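Local coordinates for putative oxidoreductase molybdopterin-binding subunit (Sulfolobus tokodaii, PDB 4ZOH), which probably catalyses a molybdenum-dependent oxidation, as the subunit of an aldehyde oxidase-like enzyme that binds the pterin cytosine dinucleotide cofactor, at residues D381-K387 against L658-P662. Residues are numbered along the deposited sequence; the frame is centred on the assembly and turned at random.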
ATOM      1  N   ASP A 381     -25.982 -37.658   9.897  1.00 36.24           N
ATOM      2  CA  ASP A 381     -26.160 -37.480  11.343  1.00 31.25           C
ATOM      3  C   ASP A 381     -27.535 -37.143  11.874  1.00 35.96           C
ATOM      4  O   ASP A 381     -27.884 -37.576  13.009  1.00 31.39           O
ATOM      5  CB  ASP A 381     -25.172 -36.458  11.904  1.00 30.66           C
ATOM      6  CG  ASP A 381     -25.215 -35.070  11.149  1.00 30.57           C
ATOM      7  OD1 ASP A 381     -25.816 -34.934  10.037  1.00 27.13           O
ATOM      8  OD2 ASP A 381     -24.578 -34.137  11.712  1.00 28.23           O
ATOM      9  N   SER A 382     -28.287 -36.319  11.139  1.00 28.92           N
ATOM     10  CA  SER A 382     -29.544 -35.805  11.692  1.00 32.43           C
ATOM     11  C   SER A 382     -30.413 -35.323  10.546  1.00 32.52           C
ATOM     12  O   SER A 382     -29.905 -35.005   9.453  1.00 30.67           O
ATOM     13  CB  SER A 382     -29.363 -34.711  12.749  1.00 29.05           C
ATOM     14  OG  SER A 382     -29.004 -33.547  12.048  1.00 31.95           O
ATOM     15  N   GLY A 383     -31.723 -35.370  10.797  1.00 31.79           N
ATOM     16  CA  GLY A 383     -32.748 -35.011   9.824  1.00 35.83           C
ATOM     17  C   GLY A 383     -33.663 -36.179   9.533  1.00 34.50           C
ATOM     18  O   GLY A 383     -33.666 -37.180  10.251  1.00 36.06           O
ATOM     19  N   ASN A 384     -34.381 -36.072   8.428  1.00 35.80           N
ATOM     20  CA  ASN A 384     -35.385 -37.038   8.078  1.00 39.00           C
ATOM     21  C   ASN A 384     -35.617 -36.942   6.635  1.00 33.15           C
ATOM     22  O   ASN A 384     -36.400 -36.081   6.205  1.00 33.80           O
ATOM     23  CB  ASN A 384     -36.720 -36.734   8.813  1.00 44.04           C
ATOM     24  CG  ASN A 384     -37.801 -37.807   8.578  1.00 49.16           C
ATOM     25  OD1 ASN A 384     -37.973 -38.390   7.468  1.00 49.07           O
ATOM     26  ND2 ASN A 384     -38.564 -38.036   9.614  1.00 50.46           N
ATOM     27  N   VAL A 385     -34.988 -37.858   5.895  1.00 31.26           N
ATOM     28  CA  VAL A 385     -34.963 -37.800   4.452  1.00 32.83           C
ATOM     29  C   VAL A 385     -36.366 -37.993   3.869  1.00 36.17           C
ATOM     30  O   VAL A 385     -36.794 -37.192   3.041  1.00 33.99           O
ATOM     31  CB  VAL A 385     -33.962 -38.825   3.860  1.00 36.90           C
ATOM     32  CG1 VAL A 385     -33.888 -38.713   2.337  1.00 32.38           C
ATOM     33  CG2 VAL A 385     -32.571 -38.621   4.449  1.00 38.95           C
ATOM     34  N   LYS A 386     -37.065 -39.059   4.312  1.00 44.55           N
ATOM     35  CA  LYS A 386     -38.385 -39.443   3.788  1.00 43.03           C
ATOM     36  C   LYS A 386     -39.337 -38.279   3.878  1.00 35.48           C
ATOM     37  O   LYS A 386     -39.992 -37.929   2.899  1.00 34.16           O
ATOM     38  CB  LYS A 386     -38.968 -40.604   4.599  1.00 47.81           C
ATOM     39  CG  LYS A 386     -38.586 -41.962   4.091  1.00 48.52           C
ATOM     40  CD  LYS A 386     -39.649 -42.525   3.192  1.00 49.85           C
ATOM     41  CE  LYS A 386     -39.707 -44.012   3.462  1.00 56.46           C
ATOM     42  NZ  LYS A 386     -40.909 -44.509   2.744  1.00 58.65           N
ATOM     43  N   LYS A 387     -39.352 -37.670   5.051  1.00 34.03           N
ATOM     44  CA  LYS A 387     -40.244 -36.565   5.373  1.00 37.44           C
ATOM     45  C   LYS A 387     -39.984 -35.349   4.523  1.00 45.00           C
ATOM     46  O   LYS A 387     -40.922 -34.664   4.098  1.00 51.52           O
ATOM     47  CB  LYS A 387     -40.067 -36.223   6.842  1.00 39.52           C
ATOM     48  CG  LYS A 387     -40.832 -35.028   7.389  1.00 42.30           C
ATOM     49  CD  LYS A 387     -40.842 -35.193   8.905  1.00 42.48           C
ATOM     50  CE  LYS A 387     -41.908 -34.314   9.537  1.00 57.20           C
ATOM     51  NZ  LYS A 387     -41.314 -33.133  10.233  1.00 63.19           N
ATOM     52  N   LEU A 658     -35.230 -30.022  10.024  1.00 33.85           N
ATOM     53  CA  LEU A 658     -35.587 -31.324  10.680  1.00 31.10           C
ATOM     54  C   LEU A 658     -34.356 -31.910  11.401  1.00 35.78           C
ATOM     55  O   LEU A 658     -34.475 -32.663  12.370  1.00 38.39           O
ATOM     56  CB  LEU A 658     -36.044 -32.326   9.612  1.00 28.54           C
ATOM     57  CG  LEU A 658     -37.020 -31.809   8.545  1.00 28.97           C
ATOM     58  CD1 LEU A 658     -37.337 -32.865   7.500  1.00 26.10           C
ATOM     59  CD2 LEU A 658     -38.307 -31.303   9.259  1.00 29.99           C
ATOM     60  N   GLY A 659     -33.162 -31.571  10.926  1.00 35.58           N
ATOM     61  CA  GLY A 659     -31.906 -32.082  11.511  1.00 32.90           C
ATOM     62  C   GLY A 659     -30.884 -30.965  11.636  1.00 33.99           C
ATOM     63  O   GLY A 659     -30.481 -30.420  10.624  1.00 34.92           O
ATOM     64  N   LYS A 660     -30.552 -30.585  12.877  1.00 32.26           N
ATOM     65  CA  LYS A 660     -29.427 -29.688  13.219  1.00 35.88           C
ATOM     66  C   LYS A 660     -28.099 -30.458  13.347  1.00 37.75           C
ATOM     67  O   LYS A 660     -28.077 -31.698  13.532  1.00 33.98           O
ATOM     68  CB  LYS A 660     -29.686 -28.911  14.502  1.00 34.55           C
ATOM     69  CG  LYS A 660     -30.923 -27.989  14.471  1.00 40.56           C
ATOM     70  CD  LYS A 660     -31.324 -27.548  15.871  1.00 36.46           C
ATOM     71  CE  LYS A 660     -30.180 -26.956  16.681  1.00 42.63           C
ATOM     72  NZ  LYS A 660     -30.458 -26.873  18.155  1.00 48.21           N
ATOM     73  N   SER A 661     -27.001 -29.723  13.223  1.00 31.09           N
ATOM     74  CA  SER A 661     -25.681 -30.314  13.351  1.00 31.02           C
ATOM     75  C   SER A 661     -25.404 -30.424  14.845  1.00 29.01           C
ATOM     76  O   SER A 661     -26.111 -29.814  15.649  1.00 30.12           O
ATOM     77  CB  SER A 661     -24.642 -29.407  12.654  1.00 26.41           C
ATOM     78  OG  SER A 661     -24.395 -28.317  13.495  1.00 25.61           O
ATOM     79  N   PRO A 662     -24.380 -31.194  15.255  1.00 31.27           N
ATOM     80  CA  PRO A 662     -24.079 -31.136  16.725  1.00 31.23           C
ATOM     81  C   PRO A 662     -23.336 -29.852  17.177  1.00 34.01           C
ATOM     82  O   PRO A 662     -23.087 -29.670  18.368  1.00 32.78           O
ATOM     83  CB  PRO A 662     -23.211 -32.382  16.983  1.00 31.64           C
ATOM     84  CG  PRO A 662     -22.743 -32.846  15.613  1.00 34.73           C
ATOM     85  CD  PRO A 662     -23.666 -32.284  14.557  1.00 33.34           C
TER
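The hydroxyl of S382 bridges the two loops by donating to the backbone carbonyl of K660, OG to O 2.5 Å, approaching from above the carbonyl plane, 43° out of it. The side chain leaves CA toward 658-662, and chi1 75° sets OG between the backbone N and carbonyl carbon, within reach of K660 O; serine's short arm donates while letting the backbones close in. Replacing S382 by an alanine is likely to leave K660 O without this donor and the segments without the one hydrogen bond found between them. Beside it two glycines meet, G383 N lying 3.4 Å from G659 CA. A side chain on G659 would clash with the peptide joining S382 to G383, and a CB on G383 would be jammed against the carbonyl O of S382.

Branched L658 has two methyls to lay down: CD1 lies 3.6 Å from N384 O and near K387 CG, while CD2 meets K387 NZ at 3.7 Å. The long lysine crosses the leucine at a slant. N384 suits the N-cap, its amide OD1 accepting from K387 N at 2.9 Å. D381 OD2 touches the ring carbon CD of P662 at 3.5 Å and is hydrogen-bonded to T565, while OD1 pairs with T566 and, in a salt bridge, K668. The side chain of S661 lies about 8 Å from the bound pterin cytosine dinucleotide. This surface contact joins the start of helix 385-401 to the loop between strand 651-655 and helix 673-688.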